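Local coordinates for AbiEi antitoxin C-terminal domain-containing protein (Mycobacterium tuberculosis, PDB 1ZEL), which is of unknown function but probably binds DNA through a winged helix-turn-helix domain and contains a domain of the AbiEi antitoxin family, at residues T228-R233 against V258-F264; R146-N150 against L222-R226; R59-W63 against W73-P78. One frame throughout, in Å; residues are numbered along the deposited sequence. Where two conformers were deposited one is given.

Contact 1: T228-R233 against V258-F264; sequences TSAWQR and VMPVTRF. With FMT (formic acid), chain H.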
loop_
_atom_site.group_PDB
_atom_site.type_symbol
_atom_site.label_atom_id
_atom_site.label_comp_id
_atom_site.label_asym_id
_atom_site.label_seq_id
_atom_site.Cartn_x
_atom_site.Cartn_y
_atom_site.Cartn_z
ATOM N N THR A 228 3.635 -24.222 5.233
ATOM C CA THR A 228 2.358 -24.843 5.614
ATOM C C THR A 228 1.596 -23.984 6.594
ATOM O O THR A 228 0.365 -23.911 6.557
ATOM C CB THR A 228 2.605 -26.242 6.183
ATOM O OG1 THR A 228 3.340 -26.993 5.208
ATOM C CG2 THR A 228 1.287 -26.953 6.508
ATOM N N SER A 229 2.333 -23.309 7.480
ATOM C CA SER A 229 1.722 -22.394 8.442
ATOM C C SER A 229 0.846 -21.324 7.801
ATOM O O SER A 229 -0.178 -20.949 8.368
ATOM C CB SER A 229 2.791 -21.751 9.333
ATOM O OG SER A 229 3.750 -21.081 8.554
ATOM N N ALA A 230 1.252 -20.828 6.629
ATOM C CA ALA A 230 0.455 -19.832 5.888
ATOM C C ALA A 230 -0.881 -20.405 5.467
ATOM O O ALA A 230 -1.906 -19.739 5.589
ATOM C CB ALA A 230 1.226 -19.315 4.667
ATOM N N TRP A 231 -0.858 -21.660 4.993
ATOM C CA TRP A 231 -2.055 -22.374 4.600
ATOM C C TRP A 231 -2.980 -22.557 5.790
ATOM O O TRP A 231 -4.190 -22.315 5.693
ATOM C CB TRP A 231 -1.678 -23.751 4.038
ATOM C CG TRP A 231 -1.071 -23.712 2.681
ATOM C CD1 TRP A 231 0.222 -23.415 2.367
ATOM C CD2 TRP A 231 -1.737 -24.024 1.443
ATOM N NE1 TRP A 231 0.409 -23.523 0.996
ATOM C CE2 TRP A 231 -0.778 -23.894 0.411
ATOM C CE3 TRP A 231 -3.050 -24.408 1.115
ATOM C CZ2 TRP A 231 -1.095 -24.131 -0.943
ATOM C CZ3 TRP A 231 -3.373 -24.632 -0.227
ATOM C CH2 TRP A 231 -2.398 -24.476 -1.243
ATOM N N GLN A 232 -2.405 -22.966 6.920
ATOM C CA GLN A 232 -3.183 -23.127 8.167
ATOM C C GLN A 232 -3.852 -21.825 8.566
ATOM O O GLN A 232 -5.069 -21.790 8.821
ATOM C CB GLN A 232 -2.294 -23.649 9.305
ATOM C CG GLN A 232 -1.785 -25.069 9.062
ATOM C CD GLN A 232 -0.631 -25.415 9.970
ATOM O OE1 GLN A 232 0.518 -25.271 9.583
ATOM N NE2 GLN A 232 -0.927 -25.856 11.188
ATOM N N ARG A 233 -3.061 -20.760 8.628
ATOM C CA ARG A 233 -3.597 -19.455 8.988
ATOM C C ARG A 233 -4.616 -18.902 8.002
ATOM O O ARG A 233 -5.653 -18.348 8.418
ATOM C CB ARG A 233 -2.472 -18.466 9.283
ATOM C CG ARG A 233 -1.651 -18.915 10.475
ATOM C CD ARG A 233 -0.819 -17.811 11.043
ATOM N NE ARG A 233 0.332 -17.550 10.211
ATOM C CZ ARG A 233 1.567 -17.962 10.469
ATOM N NH1 ARG A 233 1.834 -18.689 11.546
ATOM N NH2 ARG A 233 2.541 -17.637 9.629
ATOM N N VAL A 258 2.185 -33.416 6.536
ATOM C CA VAL A 258 2.355 -33.291 7.988
ATOM C C VAL A 258 2.230 -31.848 8.379
ATOM O O VAL A 258 2.800 -30.962 7.737
ATOM C CB VAL A 258 3.708 -33.870 8.512
ATOM C CG1 VAL A 258 3.764 -35.392 8.305
ATOM C CG2 VAL A 258 4.907 -33.163 7.867
ATOM N N MET A 259 1.463 -31.613 9.432
ATOM C CA MET A 259 1.070 -30.282 9.799
ATOM C C MET A 259 1.459 -30.025 11.243
ATOM O O MET A 259 0.705 -30.356 12.151
ATOM C CB MET A 259 -0.441 -30.174 9.618
ATOM C CG MET A 259 -0.949 -28.800 9.423
ATOM S SD MET A 259 -2.462 -28.805 8.458
ATOM C CE MET A 259 -3.608 -29.493 9.626
ATOM N N PRO A 260 2.655 -29.453 11.467
ATOM C CA PRO A 260 3.045 -28.995 12.813
ATOM C C PRO A 260 2.015 -28.020 13.375
ATOM O O PRO A 260 1.287 -27.397 12.603
ATOM C CB PRO A 260 4.375 -28.270 12.550
ATOM C CG PRO A 260 4.937 -29.006 11.344
ATOM C CD PRO A 260 3.724 -29.216 10.481
ATOM N N VAL A 261 1.949 -27.873 14.697
ATOM C CA VAL A 261 1.018 -26.885 15.269
ATOM C C VAL A 261 1.576 -25.492 14.974
ATOM O O VAL A 261 2.779 -25.277 15.089
ATOM C CB VAL A 261 0.766 -27.075 16.791
ATOM C CG1 VAL A 261 -0.100 -25.933 17.345
ATOM C CG2 VAL A 261 0.090 -28.417 17.058
ATOM N N THR A 262 0.720 -24.563 14.560
ATOM C CA THR A 262 1.184 -23.206 14.306
ATOM C C THR A 262 0.471 -22.207 15.196
ATOM O O THR A 262 -0.660 -22.460 15.624
ATOM C CB THR A 262 0.994 -22.805 12.809
ATOM O OG1 THR A 262 1.816 -21.665 12.523
ATOM C CG2 THR A 262 -0.469 -22.460 12.530
ATOM N N ARG A 263 1.143 -21.094 15.503
ATOM C CA ARG A 263 0.518 -20.010 16.257
ATOM C C ARG A 263 0.097 -18.905 15.303
ATOM O O ARG A 263 0.797 -18.611 14.337
ATOM C CB ARG A 263 1.478 -19.452 17.312
ATOM C CG ARG A 263 1.651 -20.318 18.547
ATOM C CD ARG A 263 2.635 -19.662 19.531
ATOM N NE ARG A 263 2.894 -20.474 20.723
ATOM C CZ ARG A 263 4.053 -21.077 20.999
ATOM N NH1 ARG A 263 5.089 -20.977 20.171
ATOM N NH2 ARG A 263 4.184 -21.776 22.121
ATOM N N PHE A 264 -1.056 -18.312 15.575
ATOM C CA PHE A 264 -1.532 -17.162 14.842
ATOM C C PHE A 264 -1.297 -16.025 15.796
ATOM O O PHE A 264 -2.033 -15.865 16.753
ATOM C CB PHE A 264 -3.027 -17.270 14.492
ATOM C CG PHE A 264 -3.413 -16.459 13.274
ATOM C CD1 PHE A 264 -4.320 -16.941 12.356
ATOM C CD2 PHE A 264 -2.830 -15.211 13.038
ATOM C CE1 PHE A 264 -4.650 -16.193 11.215
ATOM C CE2 PHE A 264 -3.152 -14.467 11.904
ATOM C CZ PHE A 264 -4.053 -14.968 10.991
HETATM C C FMT H . 2.370 -26.361 2.167
HETATM O O1 FMT H . 1.969 -27.253 2.926
HETATM O O2 FMT H . 2.044 -26.285 0.979
HETATM O O HOH W 1 4.393 -28.868 6.988
HETATM O O HOH W 2 2.888 -25.512 10.707
#

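Contact 2: R146-N150 against L222-R226; sequences RIPWN and LLSGR. With FMT (formic acid), chain G; FMT (formic acid), chain E.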
loop_
_atom_site.group_PDB
_atom_site.type_symbol
_atom_site.label_atom_id
_atom_site.label_comp_id
_atom_site.label_asym_id
_atom_site.label_seq_id
_atom_site.Cartn_x
_atom_site.Cartn_y
_atom_site.Cartn_z
ATOM N N ARG A 146 7.776 -8.868 1.678
ATOM C CA ARG A 146 8.575 -9.500 0.640
ATOM C C ARG A 146 8.261 -10.985 0.463
ATOM O O ARG A 146 9.137 -11.839 0.624
ATOM C CB ARG A 146 10.061 -9.324 0.959
ATOM C CG ARG A 146 10.571 -7.913 0.768
ATOM C CD ARG A 146 11.279 -7.754 -0.555
ATOM N NE ARG A 146 12.099 -6.543 -0.562
ATOM C CZ ARG A 146 12.489 -5.934 -1.673
ATOM N NH1 ARG A 146 12.139 -6.448 -2.840
ATOM N NH2 ARG A 146 13.207 -4.814 -1.615
ATOM N N ILE A 147 7.025 -11.282 0.109
ATOM C CA ILE A 147 6.601 -12.647 -0.188
ATOM C C ILE A 147 6.966 -12.913 -1.641
ATOM O O ILE A 147 6.645 -12.095 -2.505
ATOM C CB ILE A 147 5.091 -12.760 0.073
ATOM C CG1 ILE A 147 4.830 -12.482 1.557
ATOM C CG2 ILE A 147 4.520 -14.127 -0.365
ATOM C CD1 ILE A 147 3.395 -12.387 1.905
ATOM N N PRO A 148 7.676 -14.033 -1.922
ATOM C CA PRO A 148 8.221 -14.227 -3.266
ATOM C C PRO A 148 7.220 -14.681 -4.319
ATOM O O PRO A 148 7.490 -15.632 -5.066
ATOM C CB PRO A 148 9.308 -15.297 -3.048
ATOM C CG PRO A 148 8.788 -16.097 -1.926
ATOM C CD PRO A 148 8.057 -15.146 -1.021
ATOM N N TRP A 149 6.074 -14.002 -4.393
ATOM C CA TRP A 149 5.195 -14.158 -5.537
ATOM C C TRP A 149 5.903 -13.837 -6.875
ATOM O O TRP A 149 6.789 -12.958 -6.947
ATOM C CB TRP A 149 3.983 -13.243 -5.396
ATOM C CG TRP A 149 3.031 -13.676 -4.323
ATOM C CD1 TRP A 149 2.554 -14.936 -4.127
ATOM C CD2 TRP A 149 2.419 -12.850 -3.326
ATOM N NE1 TRP A 149 1.673 -14.953 -3.067
ATOM C CE2 TRP A 149 1.570 -13.681 -2.558
ATOM C CE3 TRP A 149 2.488 -11.483 -3.014
ATOM C CZ2 TRP A 149 0.813 -13.196 -1.484
ATOM C CZ3 TRP A 149 1.730 -11.002 -1.954
ATOM C CH2 TRP A 149 0.910 -11.858 -1.197
ATOM N N ASN A 150 5.473 -14.569 -7.913
ATOM C CA ASN A 150 5.806 -14.295 -9.321
ATOM C C ASN A 150 5.357 -12.883 -9.754
ATOM O O ASN A 150 4.156 -12.611 -9.974
ATOM C CB ASN A 150 5.200 -15.383 -10.232
ATOM C CG ASN A 150 5.486 -15.143 -11.709
ATOM O OD1 ASN A 150 6.269 -14.263 -12.061
ATOM N ND2 ASN A 150 4.853 -15.929 -12.575
ATOM N N LEU A 222 -1.957 -18.320 -4.850
ATOM C CA LEU A 222 -1.137 -17.381 -4.063
ATOM C C LEU A 222 -0.470 -18.016 -2.831
ATOM O O LEU A 222 0.558 -17.531 -2.379
ATOM C CB LEU A 222 -1.959 -16.173 -3.660
ATOM C CG LEU A 222 -2.279 -15.202 -4.813
ATOM C CD1 LEU A 222 -3.370 -14.278 -4.424
ATOM C CD2 LEU A 222 -1.073 -14.382 -5.170
ATOM N N LEU A 223 -1.061 -19.083 -2.292
ATOM C CA LEU A 223 -0.438 -19.858 -1.205
ATOM C C LEU A 223 0.597 -20.854 -1.700
ATOM O O LEU A 223 1.436 -21.331 -0.928
ATOM C CB LEU A 223 -1.512 -20.607 -0.406
ATOM C CG LEU A 223 -2.330 -19.753 0.526
ATOM C CD1 LEU A 223 -3.649 -20.466 0.793
ATOM C CD2 LEU A 223 -1.534 -19.453 1.814
ATOM N N SER A 224 0.552 -21.186 -2.987
ATOM C CA SER A 224 1.474 -22.177 -3.519
ATOM C C SER A 224 2.924 -21.762 -3.312
ATOM O O SER A 224 3.392 -20.796 -3.905
ATOM C CB SER A 224 1.184 -22.468 -4.996
ATOM O OG SER A 224 2.128 -23.413 -5.491
ATOM N N GLY A 225 3.631 -22.482 -2.445
ATOM C CA GLY A 225 5.048 -22.203 -2.204
ATOM C C GLY A 225 5.251 -21.516 -0.862
ATOM O O GLY A 225 6.372 -21.380 -0.390
ATOM N N ARG A 226 4.168 -21.068 -0.251
ATOM C CA ARG A 226 4.235 -20.528 1.100
ATOM C C ARG A 226 4.429 -21.696 2.090
ATOM O O ARG A 226 4.112 -22.853 1.770
ATOM C CB ARG A 226 2.951 -19.743 1.484
ATOM C CG ARG A 226 2.397 -18.703 0.506
ATOM C CD ARG A 226 3.234 -17.431 0.378
ATOM N NE ARG A 226 4.491 -17.736 -0.321
ATOM C CZ ARG A 226 4.602 -18.018 -1.616
ATOM N NH1 ARG A 226 3.532 -18.019 -2.420
ATOM N NH2 ARG A 226 5.799 -18.300 -2.119
HETATM C C FMT G . 7.072 -18.297 0.974
HETATM O O1 FMT G . 6.761 -17.341 1.675
HETATM O O2 FMT G . 8.072 -18.316 0.262
HETATM C C FMT E . 13.075 -3.787 1.688
HETATM O O1 FMT E . 13.923 -3.297 0.930
HETATM O O2 FMT E . 12.731 -4.979 1.691
#

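Contact 3: R59-W63 against W73-P78; sequences RRIGW and WAFIPP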
loop_
_atom_site.group_PDB
_atom_site.type_symbol
_atom_site.label_atom_id
_atom_site.label_comp_id
_atom_site.label_asym_id
_atom_site.label_seq_id
_atom_site.Cartn_x
_atom_site.Cartn_y
_atom_site.Cartn_z
ATOM N N ARG A 59 12.094 26.135 -3.577
ATOM C CA ARG A 59 11.961 25.368 -2.341
ATOM C C ARG A 59 11.880 26.334 -1.150
ATOM O O ARG A 59 11.003 26.231 -0.278
ATOM C CB ARG A 59 13.203 24.472 -2.189
ATOM C CG ARG A 59 12.945 23.007 -1.872
ATOM C CD ARG A 59 14.113 22.371 -1.104
ATOM N NE ARG A 59 15.429 22.492 -1.751
ATOM C CZ ARG A 59 15.866 21.703 -2.735
ATOM N NH1 ARG A 59 17.083 21.883 -3.250
ATOM N NH2 ARG A 59 15.084 20.730 -3.202
ATOM N N ARG A 60 12.817 27.271 -1.118
ATOM C CA ARG A 60 12.909 28.212 -0.017
ATOM C C ARG A 60 11.633 29.012 0.093
ATOM O O ARG A 60 11.102 29.193 1.187
ATOM C CB ARG A 60 14.103 29.140 -0.207
ATOM C CG ARG A 60 14.282 30.133 0.928
ATOM C CD ARG A 60 15.423 31.129 0.651
ATOM N NE ARG A 60 15.115 32.076 -0.433
ATOM C CZ ARG A 60 14.320 33.142 -0.317
ATOM N NH1 ARG A 60 13.711 33.419 0.828
ATOM N NH2 ARG A 60 14.117 33.931 -1.362
ATOM N N ILE A 61 11.114 29.461 -1.039
ATOM C CA ILE A 61 9.920 30.290 -1.000
ATOM C C ILE A 61 8.612 29.501 -0.972
ATOM O O ILE A 61 7.560 30.084 -0.725
ATOM C CB ILE A 61 9.915 31.423 -2.068
ATOM C CG1 ILE A 61 9.771 30.889 -3.476
ATOM C CG2 ILE A 61 11.165 32.281 -1.953
ATOM C CD1 ILE A 61 9.836 31.993 -4.513
ATOM N N GLY A 62 8.679 28.185 -1.204
ATOM C CA GLY A 62 7.574 27.299 -0.787
ATOM C C GLY A 62 6.748 26.688 -1.892
ATOM O O GLY A 62 5.711 26.057 -1.621
ATOM N N TRP A 63 7.200 26.868 -3.136
ATOM C CA TRP A 63 6.453 26.373 -4.294
ATOM C C TRP A 63 6.733 24.908 -4.600
ATOM O O TRP A 63 5.867 24.216 -5.099
ATOM C CB TRP A 63 6.751 27.241 -5.535
ATOM C CG TRP A 63 6.085 28.609 -5.474
ATOM C CD1 TRP A 63 6.694 29.828 -5.240
ATOM C CD2 TRP A 63 4.686 28.871 -5.620
ATOM N NE1 TRP A 63 5.737 30.839 -5.257
ATOM C CE2 TRP A 63 4.500 30.266 -5.482
ATOM C CE3 TRP A 63 3.559 28.045 -5.843
ATOM C CZ2 TRP A 63 3.231 30.864 -5.562
ATOM C CZ3 TRP A 63 2.293 28.632 -5.924
ATOM C CH2 TRP A 63 2.136 30.044 -5.770
ATOM N N TRP A 73 9.985 16.570 -6.911
ATOM C CA TRP A 73 9.430 17.579 -6.034
ATOM C C TRP A 73 7.937 17.557 -6.206
ATOM O O TRP A 73 7.437 17.136 -7.246
ATOM C CB TRP A 73 9.945 18.983 -6.410
ATOM C CG TRP A 73 11.359 19.158 -6.073
ATOM C CD1 TRP A 73 11.871 19.699 -4.924
ATOM C CD2 TRP A 73 12.461 18.760 -6.865
ATOM N NE1 TRP A 73 13.249 19.653 -4.958
ATOM C CE2 TRP A 73 13.637 19.069 -6.135
ATOM C CE3 TRP A 73 12.579 18.164 -8.125
ATOM C CZ2 TRP A 73 14.926 18.825 -6.641
ATOM C CZ3 TRP A 73 13.863 17.900 -8.617
ATOM C CH2 TRP A 73 15.016 18.225 -7.870
ATOM N N ALA A 74 7.228 18.026 -5.189
ATOM C CA ALA A 74 5.816 18.326 -5.304
ATOM C C ALA A 74 5.627 19.833 -5.491
ATOM O O ALA A 74 6.243 20.645 -4.785
ATOM C CB ALA A 74 5.050 17.846 -4.035
ATOM N N PHE A 75 4.781 20.197 -6.452
ATOM C CA PHE A 75 4.365 21.586 -6.641
ATOM C C PHE A 75 3.151 21.835 -5.751
ATOM O O PHE A 75 2.188 21.097 -5.807
ATOM C CB PHE A 75 4.008 21.824 -8.117
ATOM C CG PHE A 75 3.476 23.210 -8.416
ATOM C CD1 PHE A 75 4.276 24.340 -8.220
ATOM C CD2 PHE A 75 2.166 23.383 -8.858
ATOM C CE1 PHE A 75 3.792 25.604 -8.483
ATOM C CE2 PHE A 75 1.673 24.640 -9.143
ATOM C CZ PHE A 75 2.505 25.767 -8.958
ATOM N N ILE A 76 3.213 22.874 -4.923
ATOM C CA ILE A 76 2.073 23.240 -4.115
ATOM C C ILE A 76 1.380 24.358 -4.904
ATOM O O ILE A 76 1.970 25.414 -5.127
ATOM C CB ILE A 76 2.489 23.736 -2.699
ATOM C CG1 ILE A 76 3.649 22.902 -2.102
ATOM C CG2 ILE A 76 1.256 23.829 -1.755
ATOM C CD1 ILE A 76 3.378 21.378 -1.966
ATOM N N PRO A 77 0.138 24.108 -5.356
ATOM C CA PRO A 77 -0.528 25.000 -6.267
ATOM C C PRO A 77 -0.957 26.310 -5.628
ATOM O O PRO A 77 -1.215 26.349 -4.425
ATOM C CB PRO A 77 -1.735 24.191 -6.745
ATOM C CG PRO A 77 -1.913 23.106 -5.754
ATOM C CD PRO A 77 -0.649 22.906 -5.041
ATOM N N PRO A 78 -1.085 27.371 -6.443
ATOM C CA PRO A 78 -1.532 28.646 -5.897
ATOM C C PRO A 78 -2.830 28.484 -5.113
ATOM O O PRO A 78 -3.721 27.749 -5.533
ATOM C CB PRO A 78 -1.776 29.485 -7.143
ATOM C CG PRO A 78 -0.775 28.922 -8.127
ATOM C CD PRO A 78 -0.842 27.456 -7.892
#

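Contact 1: T228-R233 against V258-F264
Segment 258-264 runs as an extended chain past the first turns of helix 228-240, beginning as loop and ending as a short strand whose axis makes an angle of 51° with the helix segment, 8.9 Å away at closest approach. At Val258 the link is water-mediated: one water donates to Val258 O (2.7 Å) and to Thr228 OG1 (2.8 Å), while OG1 itself donates to a formic acid, probably from the crystallisation liquor. Met259, long and flexible, lays its CG 4.1 Å from Thr228 CG2 and 3.4 Å from Gln232 NE2. Pro260 offers its carbonyl, and Gln232 NE2 donates to Pro260 O at 3.0 Å; an amide suits this place because NE2 also reaches Tyr281 O, while OE1 takes a water shared with Pro260 O. Thr262, small and beta-branched, fits a strand facing the helix, its OG1 3.3 Å from Ser229 CB. Arg233 NH1 donates to Arg263 O (3.0 Å), and its NE is held by Ala191 O. Phe264 gives a flat apolar face to the arginine's methylene chain: Arg233 CD sits 3.8 Å from the ring centroid, a CH-pi contact. Strand 262-264 is an edge of a small mixed sheet, parallel to strand 283-285, whose Leu283 touches both Arg233 and Thr262; Leu251 of helix 244-251 packs on Met259 and Gln232.

Contact 2: R146-N150 against L222-R226
Arg226, Trp149 and Leu222 carry most of this buried contact, and they meet round a single carbonyl oxygen. Leu222 O lies near the C-terminal end of helix 216-223, where a carbonyl can look for side-chain donors. Trp149 supplies one, its indole NE1 donating to Leu222 O at 2.9 Å with a nearly straight angle of 165°; Arg226 supplies another, NH1 to Leu222 O at 3.0 Å. Tryptophan suits the place because it brings both a donor and a broad apolar face. Over that face lies the Leu222 side chain, its CD2 3.7 Å from the centroid of the five-membered ring in a CH-pi contact.

Arg226 can fold back to the carbonyl because the chain reverses in a type II beta turn from Leu223 to Arg226, closed by Arg226 N to Leu223 O at 2.8 Å. Gly225 takes the positive phi of that turn, at which a CB would collide with the preceding carbonyl oxygen. The flat guanidinium then receives Ile147 over one face, with Ile147 CG2 3.6 Å from Arg226 NE, while Pro148 CG approaches Arg226 NH2 at 3.7 Å. Pro148 centres an inverse gamma turn, which bends the loop between Ile147 and Trp149.

The loop follows strand 142-145, and Trp127 of strand 124-127 meets the Trp149 ring and donates to Ile147 O. Helix 183-192 lies against both segments, Val188 touching Trp149 and Thr192 touching Arg226, while Leu157 of helix 154-157 packs on Trp149 and Leu222.

Contact 3: R59-W63 against W73-P78
The backbone of 59-63 leaves its helix through a Schellman motif: Trp63 N bonds back to Leu58 O and Gly62 N to Arg59 O, with Gly62 as the C-prime residue. Its phi of 111° would jam a CB against the preceding carbonyl oxygen, so glycine is the natural choice. The chain thus turned, Trp63 comes alongside the end of strand 72-75, its CA 5.4 Å from that of Ile76. Here Ile76 N donates to Trp63 O at 3.0 Å, and the same oxygen receives a CA-H...O contact from Phe75 CA at 3.4 Å.

Trp63 has more area covered than any other residue of the pair. Its large indole spans the outgoing segment: CE3 lies 3.6 Å from Phe75 CE1, the two rings nearly parallel but slid apart, with centroids 5.8 Å from each other. CZ3 reaches Pro78 CG at 3.8 Å, a rigid apolar ring meeting the edge of the indole. The polar end is satisfied elsewhere, NE1 donating to Arg13 O. Ile76 sets its CG1 3.8 Å from Gly62 O. At the far end Arg59 stretches its long side chain to Trp73, with NH2 2.8 Å from NE1; both are donors, so this is close proximity and not a hydrogen bond.

The contact probably lies in the winged-helix part of the protein, where it joins the end of helix 51-61 to strand 72-75, which with strand 64-66 forms the hairpin expected to be the wing. Strand 72-75 is central in its antiparallel sheet, between 33-34 and 64-66, and helix 19-28 closes over the aromatic pair, Val22 touching Trp63 and Leu25 touching Phe75.

From the N terminus, contact 3 comes first and closes the shortest loop, the hairpin of strands 64-66 and 72-75 that follows helix 51-61. Contact 2 then closes a long excursion, about half of it helical and none of it strand, bringing the loop after strand 142-145 to the end of helix 216-223. Contact 1 follows almost at once, its helix 228-240 succeeding 216-223, and returns the chain to helix 228-240 through strand 262-264. The three loops lie in series, none nested or crossed. Contacts 1 and 2 touch through Trp231, Ala230 and Leu223, whereas contact 3 sits across the chain's centre, its centre about 41 Å from that of contact 2 and about 51 Å from that of contact 1.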